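Local coordinates for lactate dehydrogenase (Eimeria maxima, PDB 6CT6), which catalyses the NADH-dependent interconversion of pyruvate and lactate, as a member of the lactate/malate dehydrogenase family, at the interface of chains A and B. Sequence-based numbering; all coordinates share one arbitrary frame. Chains: chain A/B, Lactate dehydrogenase.

Contact 1: the interface of chains A and B. Residues chain A 158, 162, 244-245, 248-249, 252; chain B 26, 56, 59-60.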
ATOM      1  N   MET A 158       3.931 -18.355  -4.656  1.00 27.12           N
ATOM      2  CA  MET A 158       4.232 -17.711  -3.380  1.00 30.74           C
ATOM      3  C   MET A 158       2.961 -17.181  -2.725  1.00 28.45           C
ATOM      4  O   MET A 158       2.796 -17.281  -1.502  1.00 26.89           O
ATOM      5  CB  MET A 158       5.246 -16.585  -3.588  1.00 29.00           C
ATOM      6  CG  MET A 158       5.656 -15.850  -2.312  1.00 32.52           C
ATOM      7  SD  MET A 158       6.315 -16.955  -1.048  1.00 30.80           S
ATOM      8  CE  MET A 158       6.922 -15.783   0.167  1.00 34.21           C
ATOM      9  N   SER A 162       1.411 -18.820   0.678  1.00 26.67           N
ATOM     10  CA  SER A 162       1.260 -17.972   1.859  1.00 29.29           C
ATOM     11  C   SER A 162      -0.137 -18.084   2.446  1.00 29.06           C
ATOM     12  O   SER A 162      -0.313 -17.953   3.663  1.00 25.50           O
ATOM     13  CB  SER A 162       1.566 -16.516   1.508  1.00 29.10           C
ATOM     14  OG  SER A 162       2.941 -16.346   1.204  1.00 34.73           O
ATOM     15  N   TYR A 244      -2.457  -6.833  -2.071  1.00 24.26           N
ATOM     16  CA  TYR A 244      -1.410  -6.675  -1.066  1.00 26.55           C
ATOM     17  C   TYR A 244      -0.485  -7.889  -1.038  1.00 26.62           C
ATOM     18  O   TYR A 244       0.709  -7.768  -1.332  1.00 27.75           O
ATOM     19  CB  TYR A 244      -2.014  -6.419   0.320  1.00 23.34           C
ATOM     20  CG  TYR A 244      -2.599  -5.031   0.464  1.00 25.68           C
ATOM     21  CD1 TYR A 244      -1.804  -3.904   0.282  1.00 27.98           C
ATOM     22  CD2 TYR A 244      -3.942  -4.844   0.778  1.00 27.04           C
ATOM     23  CE1 TYR A 244      -2.329  -2.632   0.403  1.00 29.01           C
ATOM     24  CE2 TYR A 244      -4.475  -3.570   0.903  1.00 27.17           C
ATOM     25  CZ  TYR A 244      -3.663  -2.469   0.715  1.00 30.02           C
ATOM     26  OH  TYR A 244      -4.184  -1.202   0.836  1.00 29.29           O
ATOM     27  N   ALA A 245      -1.007  -9.060  -0.676  1.00 25.68           N
ATOM     28  CA  ALA A 245      -0.170 -10.258  -0.686  1.00 25.62           C
ATOM     29  C   ALA A 245       0.393 -10.578  -2.066  1.00 25.18           C
ATOM     30  O   ALA A 245       1.567 -10.983  -2.143  1.00 25.73           O
ATOM     31  CB  ALA A 245      -0.953 -11.452  -0.124  1.00 25.83           C
ATOM     32  N   THR A 248       3.443  -8.098  -2.538  1.00 24.21           N
ATOM     33  CA  THR A 248       4.574  -8.407  -1.670  1.00 25.98           C
ATOM     34  C   THR A 248       5.251  -9.705  -2.095  1.00 26.20           C
ATOM     35  O   THR A 248       6.482  -9.807  -2.061  1.00 23.95           O
ATOM     36  CB  THR A 248       4.104  -8.482  -0.216  1.00 23.22           C
ATOM     37  OG1 THR A 248       3.407  -7.274   0.119  1.00 25.35           O
ATOM     38  CG2 THR A 248       5.282  -8.658   0.740  1.00 24.47           C
ATOM     39  N   SER A 249       4.466 -10.698  -2.522  1.00 26.53           N
ATOM     40  CA  SER A 249       5.040 -11.950  -3.009  1.00 25.15           C
ATOM     41  C   SER A 249       6.012 -11.698  -4.153  1.00 27.31           C
ATOM     42  O   SER A 249       7.133 -12.222  -4.158  1.00 29.96           O
ATOM     43  CB  SER A 249       3.925 -12.901  -3.451  1.00 26.14           C
ATOM     44  OG  SER A 249       3.222 -13.436  -2.340  1.00 26.50           O
ATOM     45  N   LEU A 252       9.284  -9.898  -2.987  1.00 24.61           N
ATOM     46  CA  LEU A 252      10.230 -10.766  -2.289  1.00 26.32           C
ATOM     47  C   LEU A 252      11.010 -11.637  -3.266  1.00 26.79           C
ATOM     48  O   LEU A 252      12.187 -11.926  -3.029  1.00 24.43           O
ATOM     49  CB  LEU A 252       9.510 -11.637  -1.261  1.00 26.46           C
ATOM     50  CG  LEU A 252       8.946 -10.941  -0.018  1.00 28.73           C
ATOM     51  CD1 LEU A 252       8.411 -11.991   0.934  1.00 29.45           C
ATOM     52  CD2 LEU A 252       9.980 -10.062   0.691  1.00 32.05           C
TER
ATOM     53  N   PHE B  26      -1.915  -2.078   5.641  1.00 23.70           N
ATOM     54  CA  PHE B  26      -0.737  -2.684   5.032  1.00 25.50           C
ATOM     55  C   PHE B  26       0.520  -2.366   5.836  1.00 26.33           C
ATOM     56  O   PHE B  26       1.354  -3.245   6.082  1.00 22.32           O
ATOM     57  CB  PHE B  26      -0.620  -2.180   3.591  1.00 19.47           C
ATOM     58  CG  PHE B  26       0.405  -2.894   2.750  1.00 24.38           C
ATOM     59  CD1 PHE B  26       0.630  -4.257   2.874  1.00 25.14           C
ATOM     60  CD2 PHE B  26       1.113  -2.192   1.787  1.00 20.14           C
ATOM     61  CE1 PHE B  26       1.564  -4.890   2.066  1.00 24.54           C
ATOM     62  CE2 PHE B  26       2.038  -2.818   0.985  1.00 23.03           C
ATOM     63  CZ  PHE B  26       2.267  -4.167   1.120  1.00 23.99           C
ATOM     64  N   ASN B  56      -0.973 -11.354   3.592  1.00 28.02           N
ATOM     65  CA  ASN B  56       0.266 -10.591   3.469  1.00 25.86           C
ATOM     66  C   ASN B  56       1.174 -10.826   4.668  1.00 23.10           C
ATOM     67  O   ASN B  56       2.383 -11.040   4.512  1.00 25.17           O
ATOM     68  CB  ASN B  56      -0.040  -9.101   3.318  1.00 24.34           C
ATOM     69  CG  ASN B  56       1.211  -8.274   3.114  1.00 23.65           C
ATOM     70  OD1 ASN B  56       1.769  -8.239   2.018  1.00 23.49           O
ATOM     71  ND2 ASN B  56       1.668  -7.613   4.176  1.00 26.96           N
ATOM     72  N   VAL B  59       2.991 -13.817   4.110  1.00 24.08           N
ATOM     73  CA  VAL B  59       4.033 -13.603   3.105  1.00 23.93           C
ATOM     74  C   VAL B  59       5.318 -13.122   3.768  1.00 24.47           C
ATOM     75  O   VAL B  59       6.420 -13.545   3.395  1.00 25.72           O
ATOM     76  CB  VAL B  59       3.553 -12.610   2.025  1.00 26.12           C
ATOM     77  CG1 VAL B  59       4.690 -12.275   1.055  1.00 25.76           C
ATOM     78  CG2 VAL B  59       2.344 -13.159   1.259  1.00 26.27           C
ATOM     79  N   VAL B  60       5.206 -12.231   4.753  1.00 24.53           N
ATOM     80  CA  VAL B  60       6.377 -11.670   5.426  1.00 27.37           C
ATOM     81  C   VAL B  60       6.624 -12.327   6.788  1.00 24.74           C
ATOM     82  O   VAL B  60       7.335 -11.768   7.621  1.00 27.20           O
ATOM     83  CB  VAL B  60       6.279 -10.140   5.561  1.00 25.69           C
ATOM     84  CG1 VAL B  60       6.224  -9.482   4.189  1.00 28.01           C
ATOM     85  CG2 VAL B  60       5.077  -9.736   6.402  1.00 24.59           C
TER

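Contact 2: the interface of chains A and B. Residues chain A 158, 165, 175-177, 263; chain B 58-59, 61.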
ATOM      1  N   MET A 158       3.931 -18.355  -4.656  1.00 27.12           N
ATOM      2  CA  MET A 158       4.232 -17.711  -3.380  1.00 30.74           C
ATOM      3  C   MET A 158       2.961 -17.181  -2.725  1.00 28.45           C
ATOM      4  O   MET A 158       2.796 -17.281  -1.502  1.00 26.89           O
ATOM      5  CB  MET A 158       5.246 -16.585  -3.588  1.00 29.00           C
ATOM      6  CG  MET A 158       5.656 -15.850  -2.312  1.00 32.52           C
ATOM      7  SD  MET A 158       6.315 -16.955  -1.048  1.00 30.80           S
ATOM      8  CE  MET A 158       6.922 -15.783   0.167  1.00 34.21           C
ATOM      9  N   ARG A 165      -0.245 -21.460   4.307  1.00 25.66           N
ATOM     10  CA  ARG A 165       0.517 -21.335   5.544  1.00 26.46           C
ATOM     11  C   ARG A 165      -0.254 -20.546   6.598  1.00 27.78           C
ATOM     12  O   ARG A 165      -0.249 -20.909   7.780  1.00 28.17           O
ATOM     13  CB  ARG A 165       1.861 -20.677   5.247  1.00 22.98           C
ATOM     14  CG  ARG A 165       2.777 -21.525   4.372  1.00 24.19           C
ATOM     15  CD  ARG A 165       3.999 -20.744   3.919  1.00 29.83           C
ATOM     16  NE  ARG A 165       4.571 -19.964   5.014  1.00 29.49           N
ATOM     17  CZ  ARG A 165       4.787 -18.651   4.995  1.00 28.19           C
ATOM     18  NH1 ARG A 165       4.514 -17.922   3.923  1.00 28.27           N
ATOM     19  NH2 ARG A 165       5.301 -18.065   6.066  1.00 28.82           N
ATOM     20  N   SER A 175       3.356 -19.264  14.781  1.00 27.04           N
ATOM     21  CA  SER A 175       3.657 -18.185  13.849  1.00 30.15           C
ATOM     22  C   SER A 175       3.723 -18.715  12.418  1.00 28.51           C
ATOM     23  O   SER A 175       4.251 -19.809  12.185  1.00 28.47           O
ATOM     24  CB  SER A 175       4.987 -17.519  14.192  1.00 28.97           C
ATOM     25  OG  SER A 175       5.384 -16.655  13.139  1.00 29.23           O
ATOM     26  N   PRO A 176       3.222 -17.954  11.433  1.00 26.24           N
ATOM     27  CA  PRO A 176       3.416 -18.341  10.029  1.00 26.77           C
ATOM     28  C   PRO A 176       4.881 -18.490   9.642  1.00 28.87           C
ATOM     29  O   PRO A 176       5.206 -19.180   8.670  1.00 25.88           O
ATOM     30  CB  PRO A 176       2.745 -17.194   9.262  1.00 29.06           C
ATOM     31  CG  PRO A 176       1.707 -16.694  10.194  1.00 29.66           C
ATOM     32  CD  PRO A 176       2.320 -16.795  11.557  1.00 25.80           C
ATOM     33  N   HIS A 177       5.778 -17.842  10.394  1.00 24.60           N
ATOM     34  CA  HIS A 177       7.208 -18.018  10.160  1.00 26.78           C
ATOM     35  C   HIS A 177       7.597 -19.490  10.193  1.00 25.53           C
ATOM     36  O   HIS A 177       8.510 -19.915   9.475  1.00 25.43           O
ATOM     37  CB  HIS A 177       8.015 -17.242  11.211  1.00 28.69           C
ATOM     38  CG  HIS A 177       9.497 -17.443  11.115  1.00 27.91           C
ATOM     39  ND1 HIS A 177      10.131 -18.561  11.612  1.00 31.79           N
ATOM     40  CD2 HIS A 177      10.470 -16.662  10.586  1.00 31.42           C
ATOM     41  CE1 HIS A 177      11.430 -18.463  11.389  1.00 33.40           C
ATOM     42  NE2 HIS A 177      11.662 -17.321  10.768  1.00 31.03           N
ATOM     43  N   ARG A 263      16.597 -17.654  -1.686  1.00 26.88           N
ATOM     44  CA  ARG A 263      15.388 -18.141  -1.043  1.00 28.95           C
ATOM     45  C   ARG A 263      14.581 -19.001  -2.011  1.00 27.67           C
ATOM     46  O   ARG A 263      14.661 -18.854  -3.234  1.00 27.01           O
ATOM     47  CB  ARG A 263      14.526 -16.980  -0.548  1.00 26.84           C
ATOM     48  CG  ARG A 263      14.904 -16.474   0.830  1.00 30.91           C
ATOM     49  CD  ARG A 263      13.934 -15.405   1.314  1.00 33.35           C
ATOM     50  NE  ARG A 263      12.583 -15.936   1.483  1.00 33.03           N
ATOM     51  CZ  ARG A 263      11.564 -15.257   2.005  1.00 37.07           C
ATOM     52  NH1 ARG A 263      11.730 -14.008   2.423  1.00 36.00           N
ATOM     53  NH2 ARG A 263      10.374 -15.832   2.114  1.00 35.50           N
TER
ATOM     54  N   SER B  58       1.479 -13.404   6.436  1.00 25.15           N
ATOM     55  CA  SER B  58       2.125 -14.696   6.225  1.00 24.91           C
ATOM     56  C   SER B  58       3.222 -14.600   5.170  1.00 25.03           C
ATOM     57  O   SER B  58       4.279 -15.231   5.305  1.00 24.52           O
ATOM     58  CB  SER B  58       1.074 -15.736   5.829  1.00 27.61           C
ATOM     59  OG  SER B  58       1.658 -17.003   5.594  1.00 30.59           O
ATOM     60  N   VAL B  59       2.991 -13.817   4.110  1.00 24.08           N
ATOM     61  CA  VAL B  59       4.033 -13.603   3.105  1.00 23.93           C
ATOM     62  C   VAL B  59       5.318 -13.122   3.768  1.00 24.47           C
ATOM     63  O   VAL B  59       6.420 -13.545   3.395  1.00 25.72           O
ATOM     64  CB  VAL B  59       3.553 -12.610   2.025  1.00 26.12           C
ATOM     65  CG1 VAL B  59       4.690 -12.275   1.055  1.00 25.76           C
ATOM     66  CG2 VAL B  59       2.344 -13.159   1.259  1.00 26.27           C
ATOM     67  N   ASP B  61       6.040 -13.500   7.033  1.00 28.27           N
ATOM     68  CA  ASP B  61       6.443 -14.381   8.132  1.00 27.15           C
ATOM     69  C   ASP B  61       6.061 -13.851   9.516  1.00 29.84           C
ATOM     70  O   ASP B  61       6.750 -14.145  10.496  1.00 27.18           O
ATOM     71  CB  ASP B  61       7.954 -14.649   8.101  1.00 27.99           C
ATOM     72  CG  ASP B  61       8.392 -15.403   6.860  1.00 28.14           C
ATOM     73  OD1 ASP B  61       7.676 -16.342   6.453  1.00 31.60           O
ATOM     74  OD2 ASP B  61       9.453 -15.060   6.294  1.00 29.92           O
TER
HETATM   75  O   HOH W   1       9.176 -13.443   3.950  1.00 31.49           O

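Contact 1: the interface of chains A and B
One face of the B:Phe26 ring takes the rim of A:Tyr244: CD1 of the phenol ring stands 3.4 Å above the phenyl plane, displaced toward its rim, and CE1 of the same edge reaches over B:Phe26 CG and on to CB. The two rings are tilted against each other, not parallel. At the edge of the phenyl ring, in its plane, lie the hydroxyl A:Thr248 OG1, 3.5 Å from B:Phe26 CZ, and the amide carbon CG of B:Asn56 from the ring's own chain. B:Phe26 carries its ring anti to the backbone N (chi1 -170°), which brings the phenyl group across to the tyrosine.

The polar centre is A:Thr248. Its OG1 donates to the side-chain carbonyl B:Asn56 OD1 at 2.7 Å, arriving in the carbonyl plane with an angle of 156° at the oxygen. The same hydroxyl is also placed to hydrogen-bond A:Tyr244 O, 3.1 Å away in its own helix, from above that carbonyl plane; a single hydroxyl proton would have to be shared between the two acceptors. Held beside the backbone N (chi1 -54°), OG1 faces the asparagine, while methyl CG2 is left to meet CG1 of B:Val59 and CG1 of B:Val60.

B:Val59 wedges its two methyl branches into chain A. CG1 packs against A:Thr248 CG2 and A:Leu252 CD1, the latter at 3.7 Å. B:Val59 CG2 meets A:Ser162 CB tightly at 3.5 Å. A:Ser162 OG and A:Ser249 OG bond back to the carbonyls of A:Met158 and A:Ala245, which satisfies both hydroxyls beside the valine methyls. The A:Met158 methyl CE and A:Leu252 CD1 approach the carbonyl B:Val59 O, and A:Ala245 CB rests on the backbone of B:Asn56.

Across the subunit interface, the NAD-binding region of chain B (helices 19-31 and 45-59) packs on the C-terminal region of chain A (helices 157-172 and 244-258).

Contact 2: the interface of chains A and B
A:Arg165 NH2 is gripped by groups from both chains at this subunit interface of the lactate/malate dehydrogenase family. It donates to the backbone carbonyl A:Pro176 O at 2.8 Å and forms a salt bridge with the carboxylate oxygen B:Asp61 OD1 at 3.0 Å. The latter is a charge contact without a hydrogen bond, because the N-H points elsewhere; the guanidinium and carboxylate planes are turned 68° apart.

The other terminal nitrogen, A:Arg165 NH1, donates to the carbonyl B:Ser58 O at 3.0 Å. It comes from above the carbonyl plane, with a bent angle of 137° at the hydrogen, and NH2 adds a weak bond to the same oxygen. The arginine chain bends at chi3 (44°), turning the guanidinium toward the end of helix 45-59. One of its faces carries B:Ser58 OG, offset toward the rim, while A:Pro176 CB packs against the same serine.

Beyond the salt bridge, A:His177 lies across B:Asp61: its CB meets the backbone B:Asp61 O at 3.4 Å, and its CA, CB and CD2 pack on the aspartate CB. The imidazole plane is turned steeply to the carboxylate plane, and the charged atoms of the two are not in contact. A:Ser175 OG accepts the backbone N-H of A:His177, bracing this 3-10 turn.

The second carboxylate oxygen, B:Asp61 OD2, binds a water at 2.9 Å. That water also meets B:Val59 O and lies at the guanidinium edge of A:Arg263, in plane, 3.0 Å from NH1, with NH2 a further partner. A:Arg263 NH2 itself stays 4.3 Å from B:Asp61 OD2, leaving the water to mediate this pairing, and the nearby positive charge would be expected to favour the ionised carboxylate.

Contacts 1 and 2 are neighbouring patches of one two-fold symmetric interface, with C-alpha centres about 8 Å apart. They share A:Met158 and B:Val59, and both use helix 157-172 of chain A and the end of helix 45-59 of chain B. Contact 1 is mainly apolar and adds helix 244-258, whereas contact 2 is charged and hydrated and draws in the 3-10 turn 176-178 and strand 263-272. The end of one helix is therefore held on two sides, and each patch recurs with the chains exchanged. Lactate dehydrogenases are typically tetramers, so this pairing is probably one of the tetramer's interfaces, seen here in a deposited dimer.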